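Local coordinates for protein inosine-uridine nucleoside N-ribohydrolase (Xanthomonas oryzae pv. oryzae, PDB 4P5F) that binds a calcium ion and adenosine diphosphate ribose as a type III effector, and probably belongs to the hydrolases that cleave N-glycosyl bonds, at residues 170-175 against 217-222; 112-117 against 254-259. All coordinates share one frame; numbering follows the deposited sequence.

Contact 1: 170-175 against 217-222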
ATOM      1  N   GLU A 170     -11.525  20.284   5.943  1.00 30.29           N
ATOM      2  CA  GLU A 170     -11.283  20.669   7.330  1.00 29.07           C
ATOM      3  C   GLU A 170     -10.697  19.547   8.188  1.00 30.07           C
ATOM      4  O   GLU A 170     -10.027  19.809   9.189  1.00 27.08           O
ATOM      5  CB  GLU A 170     -12.574  21.213   7.959  1.00 31.38           C
ATOM      6  CG  GLU A 170     -13.396  22.116   7.013  1.00 36.37           C
ATOM      7  CD  GLU A 170     -13.640  23.527   7.559  1.00 49.36           C
ATOM      8  OE1 GLU A 170     -12.914  23.959   8.482  1.00 54.10           O
ATOM      9  OE2 GLU A 170     -14.566  24.210   7.062  1.00 43.15           O
ATOM     10  N   LYS A 171     -10.924  18.302   7.778  1.00 24.37           N
ATOM     11  CA  LYS A 171     -10.653  17.157   8.642  1.00 24.29           C
ATOM     12  C   LYS A 171      -9.595  16.171   8.138  1.00 23.00           C
ATOM     13  O   LYS A 171      -9.290  15.191   8.806  1.00 20.81           O
ATOM     14  CB  LYS A 171     -11.955  16.418   8.939  1.00 26.38           C
ATOM     15  CG  LYS A 171     -12.907  17.197   9.837  1.00 29.42           C
ATOM     16  CD  LYS A 171     -12.265  17.486  11.188  1.00 25.84           C
ATOM     17  CE  LYS A 171     -13.306  17.929  12.190  1.00 29.77           C
ATOM     18  NZ  LYS A 171     -14.437  16.958  12.262  1.00 28.31           N
ATOM     19  N   VAL A 172      -9.020  16.424   6.971  1.00 21.60           N
ATOM     20  CA  VAL A 172      -7.967  15.533   6.490  1.00 24.22           C
ATOM     21  C   VAL A 172      -6.639  16.275   6.437  1.00 16.35           C
ATOM     22  O   VAL A 172      -6.550  17.335   5.836  1.00 17.73           O
ATOM     23  CB  VAL A 172      -8.351  14.896   5.137  1.00 22.25           C
ATOM     24  CG1 VAL A 172      -7.181  14.126   4.512  1.00 18.51           C
ATOM     25  CG2 VAL A 172      -9.579  13.976   5.334  1.00 19.99           C
ATOM     26  N   ALA A 173      -5.622  15.720   7.087  1.00 18.13           N
ATOM     27  CA  ALA A 173      -4.305  16.358   7.154  1.00 16.94           C
ATOM     28  C   ALA A 173      -3.515  16.187   5.856  1.00 20.45           C
ATOM     29  O   ALA A 173      -2.755  17.076   5.450  1.00 13.71           O
ATOM     30  CB  ALA A 173      -3.505  15.787   8.318  1.00 19.04           C
ATOM     31  N   SER A 174      -3.691  15.037   5.209  1.00 16.21           N
ATOM     32  CA  SER A 174      -2.945  14.745   3.996  1.00 14.64           C
ATOM     33  C   SER A 174      -3.505  13.522   3.314  1.00 14.51           C
ATOM     34  O   SER A 174      -4.177  12.703   3.931  1.00 15.57           O
ATOM     35  CB  SER A 174      -1.469  14.493   4.327  1.00 16.88           C
ATOM     36  OG  SER A 174      -1.335  13.344   5.146  1.00 19.77           O
ATOM     37  N   ILE A 175      -3.222  13.427   2.025  1.00 15.13           N
ATOM     38  CA  ILE A 175      -3.514  12.257   1.223  1.00 13.08           C
ATOM     39  C   ILE A 175      -2.178  11.769   0.683  1.00 14.55           C
ATOM     40  O   ILE A 175      -1.503  12.478  -0.079  1.00 10.46           O
ATOM     41  CB  ILE A 175      -4.469  12.607   0.061  1.00 17.46           C
ATOM     42  CG1 ILE A 175      -5.813  13.100   0.618  1.00 15.32           C
ATOM     43  CG2 ILE A 175      -4.687  11.397  -0.846  1.00 12.40           C
ATOM     44  CD1 ILE A 175      -6.726  13.701  -0.408  1.00 13.39           C
ATOM     45  N   LEU A 217      -9.007  21.672  -3.184  1.00 17.82           N
ATOM     46  CA  LEU A 217      -9.425  21.814  -1.781  1.00 22.68           C
ATOM     47  C   LEU A 217      -8.298  22.228  -0.819  1.00 24.07           C
ATOM     48  O   LEU A 217      -8.545  22.501   0.362  1.00 24.61           O
ATOM     49  CB  LEU A 217     -10.073  20.516  -1.282  1.00 21.98           C
ATOM     50  CG  LEU A 217     -11.400  20.116  -1.929  1.00 22.70           C
ATOM     51  CD1 LEU A 217     -11.930  18.841  -1.292  1.00 21.28           C
ATOM     52  CD2 LEU A 217     -12.422  21.252  -1.824  1.00 21.62           C
ATOM     53  N   GLY A 218      -7.064  22.264  -1.317  1.00 17.20           N
ATOM     54  CA  GLY A 218      -5.933  22.624  -0.480  1.00 17.00           C
ATOM     55  C   GLY A 218      -5.480  21.508   0.454  1.00 14.39           C
ATOM     56  O   GLY A 218      -4.887  21.767   1.494  1.00 19.07           O
ATOM     57  N   ILE A 219      -5.767  20.258   0.104  1.00 18.88           N
ATOM     58  CA  ILE A 219      -5.291  19.126   0.908  1.00 16.28           C
ATOM     59  C   ILE A 219      -3.922  18.701   0.402  1.00 15.35           C
ATOM     60  O   ILE A 219      -3.806  18.339  -0.769  1.00 14.79           O
ATOM     61  CB  ILE A 219      -6.182  17.890   0.751  1.00 12.13           C
ATOM     62  CG1 ILE A 219      -7.667  18.241   0.867  1.00 19.51           C
ATOM     63  CG2 ILE A 219      -5.789  16.848   1.777  1.00 13.36           C
ATOM     64  CD1 ILE A 219      -8.072  18.529   2.273  1.00 23.52           C
ATOM     65  N   PRO A 220      -2.890  18.732   1.268  1.00 15.91           N
ATOM     66  CA  PRO A 220      -1.544  18.300   0.856  1.00 14.93           C
ATOM     67  C   PRO A 220      -1.539  16.876   0.320  1.00 16.57           C
ATOM     68  O   PRO A 220      -2.115  15.973   0.958  1.00 14.66           O
ATOM     69  CB  PRO A 220      -0.750  18.362   2.159  1.00 13.88           C
ATOM     70  CG  PRO A 220      -1.451  19.449   2.942  1.00 17.26           C
ATOM     71  CD  PRO A 220      -2.901  19.187   2.671  1.00 16.23           C
ATOM     72  N   LEU A 221      -0.910  16.704  -0.842  1.00 12.79           N
ATOM     73  CA  LEU A 221      -0.770  15.419  -1.527  1.00 13.02           C
ATOM     74  C   LEU A 221       0.677  14.959  -1.467  1.00 14.98           C
ATOM     75  O   LEU A 221       1.591  15.734  -1.766  1.00 20.58           O
ATOM     76  CB  LEU A 221      -1.095  15.573  -3.016  1.00 13.95           C
ATOM     77  CG  LEU A 221      -2.430  15.299  -3.705  1.00 25.27           C
ATOM     78  CD1 LEU A 221      -2.206  15.387  -5.212  1.00 15.45           C
ATOM     79  CD2 LEU A 221      -3.033  13.947  -3.327  1.00 19.91           C
ATOM     80  N   ARG A 222       0.897  13.698  -1.130  1.00 10.64           N
ATOM     81  CA  ARG A 222       2.234  13.124  -1.180  1.00 15.81           C
ATOM     82  C   ARG A 222       2.200  11.861  -2.029  1.00 14.39           C
ATOM     83  O   ARG A 222       1.542  10.884  -1.667  1.00 13.62           O
ATOM     84  CB  ARG A 222       2.758  12.821   0.224  1.00 14.72           C
ATOM     85  CG  ARG A 222       4.215  12.358   0.263  1.00 16.33           C
ATOM     86  CD  ARG A 222       4.740  12.285   1.699  1.00 14.83           C
ATOM     87  NE  ARG A 222       4.939  13.622   2.244  1.00 17.80           N
ATOM     88  CZ  ARG A 222       5.287  13.890   3.499  1.00 20.95           C
ATOM     89  NH1 ARG A 222       5.463  12.914   4.382  1.00 18.26           N
ATOM     90  NH2 ARG A 222       5.450  15.148   3.872  1.00 24.31           N
TER
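The carbonyl O of Ile175 takes the backbone N-H of Arg222, its N at 2.9 Å, the hydrogen bond nearly straight (N-H...O 165°). The CA of Leu221 approaches the same oxygen at 3.4 Å as a CA-H...O contact. The N-H of Ile175 in turn goes to Pro220 O, its N 3.0 Å from that oxygen, so Ile175 uses both its backbone groups on this neighbour, bonding to the residues before and after Leu221 as in a parallel bridge. Before the bridge, the Pro220 ring, which has no N-H to offer, sets its CD 3.5 Å from Ala173 O. Ile175 and Leu221 lie side by side on one face of the sheet, CD2 of Leu221 lying 3.9 Å from CB of Ile175. Ile219 reaches the same apolar patch: its CG2, anti to the backbone N, sits 3.9 Å from Ile175 CG1 and 4.1 Å from Val172 CG1, the side chains of Ile219 and Val172 crossing at about a right angle. Helices 155-171 and 204-217 cover this patch through Leu161, Val168 and Ala214. Arg222 leads its guanidinium away to a salt bridge with Glu348 on the next strand. Gly218 ends helix 204-217 in a Schellman motif, and Val172 follows helix 155-171 directly; two helices thus lead into adjacent parallel strands, the beta-alpha-beta order of the Rossmann-like nucleoside hydrolase core.

Contact 2: 112-117 against 254-259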
ATOM      1  N   LYS A 112      -7.851 -10.852 -10.357  1.00 14.37           N
ATOM      2  CA  LYS A 112      -6.783 -11.712  -9.858  1.00 13.51           C
ATOM      3  C   LYS A 112      -6.877 -11.825  -8.330  1.00 14.81           C
ATOM      4  O   LYS A 112      -6.892 -10.825  -7.621  1.00 12.85           O
ATOM      5  CB  LYS A 112      -5.419 -11.184 -10.271  1.00 15.99           C
ATOM      6  CG  LYS A 112      -4.246 -11.973  -9.726  1.00 17.60           C
ATOM      7  CD  LYS A 112      -2.928 -11.427 -10.270  1.00 25.63           C
ATOM      8  CE  LYS A 112      -1.729 -12.093  -9.595  1.00 21.44           C
ATOM      9  NZ  LYS A 112      -0.435 -11.567 -10.126  1.00 34.77           N
ATOM     10  N   PHE A 113      -6.957 -13.051  -7.832  1.00 13.60           N
ATOM     11  CA  PHE A 113      -7.192 -13.279  -6.418  1.00 12.93           C
ATOM     12  C   PHE A 113      -6.411 -14.532  -6.073  1.00 15.22           C
ATOM     13  O   PHE A 113      -6.772 -15.625  -6.496  1.00 18.90           O
ATOM     14  CB  PHE A 113      -8.699 -13.449  -6.163  1.00 14.24           C
ATOM     15  CG  PHE A 113      -9.087 -13.496  -4.687  1.00 17.97           C
ATOM     16  CD1 PHE A 113      -9.348 -12.322  -3.976  1.00 14.16           C
ATOM     17  CD2 PHE A 113      -9.212 -14.717  -4.025  1.00 14.12           C
ATOM     18  CE1 PHE A 113      -9.707 -12.362  -2.622  1.00 13.48           C
ATOM     19  CE2 PHE A 113      -9.575 -14.770  -2.675  1.00 12.88           C
ATOM     20  CZ  PHE A 113      -9.820 -13.586  -1.971  1.00 12.05           C
ATOM     21  N   LEU A 114      -5.315 -14.361  -5.341  1.00 12.23           N
ATOM     22  CA  LEU A 114      -4.415 -15.471  -5.009  1.00 18.33           C
ATOM     23  C   LEU A 114      -5.057 -16.560  -4.128  1.00 16.16           C
ATOM     24  O   LEU A 114      -5.774 -16.270  -3.152  1.00 14.79           O
ATOM     25  CB  LEU A 114      -3.114 -14.935  -4.390  1.00 14.97           C
ATOM     26  CG  LEU A 114      -2.393 -13.944  -5.313  1.00 15.08           C
ATOM     27  CD1 LEU A 114      -1.189 -13.330  -4.656  1.00 17.55           C
ATOM     28  CD2 LEU A 114      -1.989 -14.590  -6.643  1.00 16.68           C
ATOM     29  N   ALA A 115      -4.793 -17.812  -4.491  1.00 13.92           N
ATOM     30  CA  ALA A 115      -5.388 -18.970  -3.817  1.00 21.99           C
ATOM     31  C   ALA A 115      -5.008 -18.981  -2.347  1.00 18.37           C
ATOM     32  O   ALA A 115      -5.769 -19.440  -1.493  1.00 17.65           O
ATOM     33  CB  ALA A 115      -4.934 -20.271  -4.483  1.00 19.90           C
ATOM     34  N   GLU A 116      -3.821 -18.457  -2.065  1.00 15.55           N
ATOM     35  CA  GLU A 116      -3.302 -18.403  -0.708  1.00 20.47           C
ATOM     36  C   GLU A 116      -4.232 -17.642   0.244  1.00 25.09           C
ATOM     37  O   GLU A 116      -4.236 -17.887   1.452  1.00 21.40           O
ATOM     38  CB  GLU A 116      -1.913 -17.769  -0.705  1.00 22.36           C
ATOM     39  CG  GLU A 116      -0.814 -18.622  -1.334  1.00 20.92           C
ATOM     40  CD  GLU A 116      -0.664 -18.397  -2.827  1.00 23.28           C
ATOM     41  OE1 GLU A 116      -1.625 -17.907  -3.460  1.00 25.35           O
ATOM     42  OE2 GLU A 116       0.419 -18.709  -3.369  1.00 24.26           O
ATOM     43  N   GLY A 117      -5.025 -16.722  -0.304  1.00 20.84           N
ATOM     44  CA  GLY A 117      -5.847 -15.857   0.523  1.00 18.38           C
ATOM     45  C   GLY A 117      -7.194 -16.462   0.855  1.00 16.69           C
ATOM     46  O   GLY A 117      -7.832 -16.038   1.805  1.00 18.27           O
ATOM     47  N   ARG A 254       4.829 -14.950   2.941  1.00 16.50           N
ATOM     48  CA  ARG A 254       5.945 -15.701   2.377  1.00 14.87           C
ATOM     49  C   ARG A 254       5.472 -16.615   1.239  1.00 16.74           C
ATOM     50  O   ARG A 254       6.108 -16.676   0.190  1.00 13.63           O
ATOM     51  CB  ARG A 254       6.639 -16.507   3.475  1.00 21.13           C
ATOM     52  CG  ARG A 254       8.027 -17.031   3.119  1.00 25.41           C
ATOM     53  CD  ARG A 254       7.980 -18.358   2.358  1.00 27.23           C
ATOM     54  NE  ARG A 254       7.040 -19.310   2.942  1.00 26.18           N
ATOM     55  CZ  ARG A 254       7.246 -19.949   4.086  1.00 30.13           C
ATOM     56  NH1 ARG A 254       8.355 -19.720   4.780  1.00 29.15           N
ATOM     57  NH2 ARG A 254       6.331 -20.798   4.545  1.00 30.73           N
ATOM     58  N   ASP A 255       4.356 -17.315   1.435  1.00 16.85           N
ATOM     59  CA  ASP A 255       3.852 -18.220   0.396  1.00 14.75           C
ATOM     60  C   ASP A 255       3.419 -17.452  -0.850  1.00 18.61           C
ATOM     61  O   ASP A 255       3.683 -17.873  -1.979  1.00 18.87           O
ATOM     62  CB  ASP A 255       2.684 -19.072   0.913  1.00 18.22           C
ATOM     63  CG  ASP A 255       3.125 -20.151   1.899  1.00 21.31           C
ATOM     64  OD1 ASP A 255       4.316 -20.192   2.297  1.00 23.67           O
ATOM     65  OD2 ASP A 255       2.264 -20.954   2.297  1.00 27.82           O
ATOM     66  N   VAL A 256       2.746 -16.324  -0.646  1.00 17.66           N
ATOM     67  CA  VAL A 256       2.295 -15.504  -1.773  1.00 18.13           C
ATOM     68  C   VAL A 256       3.493 -14.974  -2.565  1.00 14.65           C
ATOM     69  O   VAL A 256       3.534 -15.067  -3.791  1.00 13.69           O
ATOM     70  CB  VAL A 256       1.417 -14.313  -1.308  1.00 14.55           C
ATOM     71  CG1 VAL A 256       1.381 -13.249  -2.370  1.00 18.29           C
ATOM     72  CG2 VAL A 256       0.012 -14.774  -0.993  1.00 18.26           C
ATOM     73  N   GLN A 257       4.469 -14.413  -1.867  1.00 13.25           N
ATOM     74  CA  GLN A 257       5.610 -13.860  -2.566  1.00 14.57           C
ATOM     75  C   GLN A 257       6.371 -14.953  -3.299  1.00 17.64           C
ATOM     76  O   GLN A 257       6.702 -14.805  -4.471  1.00 18.30           O
ATOM     77  CB  GLN A 257       6.529 -13.104  -1.622  1.00 15.59           C
ATOM     78  CG  GLN A 257       7.759 -12.529  -2.309  1.00 15.49           C
ATOM     79  CD  GLN A 257       7.408 -11.551  -3.439  1.00 18.65           C
ATOM     80  OE1 GLN A 257       7.162 -10.367  -3.197  1.00 21.39           O
ATOM     81  NE2 GLN A 257       7.385 -12.053  -4.676  1.00 17.42           N
ATOM     82  N   LYS A 258       6.616 -16.063  -2.616  1.00 18.51           N
ATOM     83  CA  LYS A 258       7.443 -17.123  -3.180  1.00 20.36           C
ATOM     84  C   LYS A 258       6.737 -17.830  -4.331  1.00 17.42           C
ATOM     85  O   LYS A 258       7.340 -18.099  -5.367  1.00 19.08           O
ATOM     86  CB  LYS A 258       7.842 -18.121  -2.091  1.00 23.11           C
ATOM     87  CG  LYS A 258       8.939 -19.097  -2.494  1.00 26.07           C
ATOM     88  CD  LYS A 258       9.488 -19.833  -1.276  1.00 27.57           C
ATOM     89  CE  LYS A 258      10.442 -20.941  -1.684  1.00 34.11           C
ATOM     90  NZ  LYS A 258      10.846 -21.750  -0.502  1.00 36.71           N
ATOM     91  N   ASN A 259       5.458 -18.136  -4.154  1.00 18.94           N
ATOM     92  CA  ASN A 259       4.703 -18.783  -5.216  1.00 15.28           C
ATOM     93  C   ASN A 259       4.566 -17.908  -6.457  1.00 19.38           C
ATOM     94  O   ASN A 259       4.689 -18.401  -7.576  1.00 18.15           O
ATOM     95  CB  ASN A 259       3.335 -19.255  -4.730  1.00 17.25           C
ATOM     96  CG  ASN A 259       3.437 -20.409  -3.741  1.00 28.18           C
ATOM     97  OD1 ASN A 259       4.490 -21.039  -3.612  1.00 30.32           O
ATOM     98  ND2 ASN A 259       2.345 -20.686  -3.034  1.00 25.17           N
TER
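Leu114 reaches across first, its CD1 pressing on CG1 of Val256 at 3.4 Å, tighter than usual for two methyls, with the side chains crossing at about a right angle. The carbonyl O of Leu114 accepts from Gly117 N in a turn of the loop and from Asn37 ND2 outside it. This turn carries Glu116 to the helix. CB of Glu116 packs on CG2 of Val256 at 3.6 Å, and the chain then bends at chi2 (89°), bringing the carboxylate over to Asn259. There OE2 accepts from Asn259 ND2 at 2.8 Å, on its anti side and 23° out of the carboxylate plane, while OE2 lies close to the amide plane of Asn259; the two planes are 35° apart. Asn259 lies one turn beyond Asp255, whose CB comes within 4.2 Å of Glu116 CG. Asp255 turns its carboxylate to Arg254, which grips OD1 side-on through NE and NH2 and makes a further salt bridge to Glu240 through NH1. Pro40, which lies between the calcium ligands Asp35 and Asp42 in sequence, also touches Val256. A surface loop thus packs on one side of helix 248-270, with the side chain of Leu114 about 11 Å from the calcium ion, near the nucleoside hydrolase metal site but not part of it.

Overall arrangement
From the N terminus, the chain passes the calcium ligands Asp35 and Asp42 and helix 104-109 before reaching the loop 112-117. The next 136 residues run through Ile151 and several helices and strands, including both segments of contact 1, until helix 248-270 returns to that loop and closes contact 2. Contact 1 is therefore nested within the larger loop, closing a smaller one of 41 residues that includes most of helix 204-217. It joins neighbouring strands 172-178 and 221-224 of the central sheet, whereas contact 2 joins a loop to a helix. Their centres are 34 Å apart, on opposite sides of the chain's centre, and they do not touch.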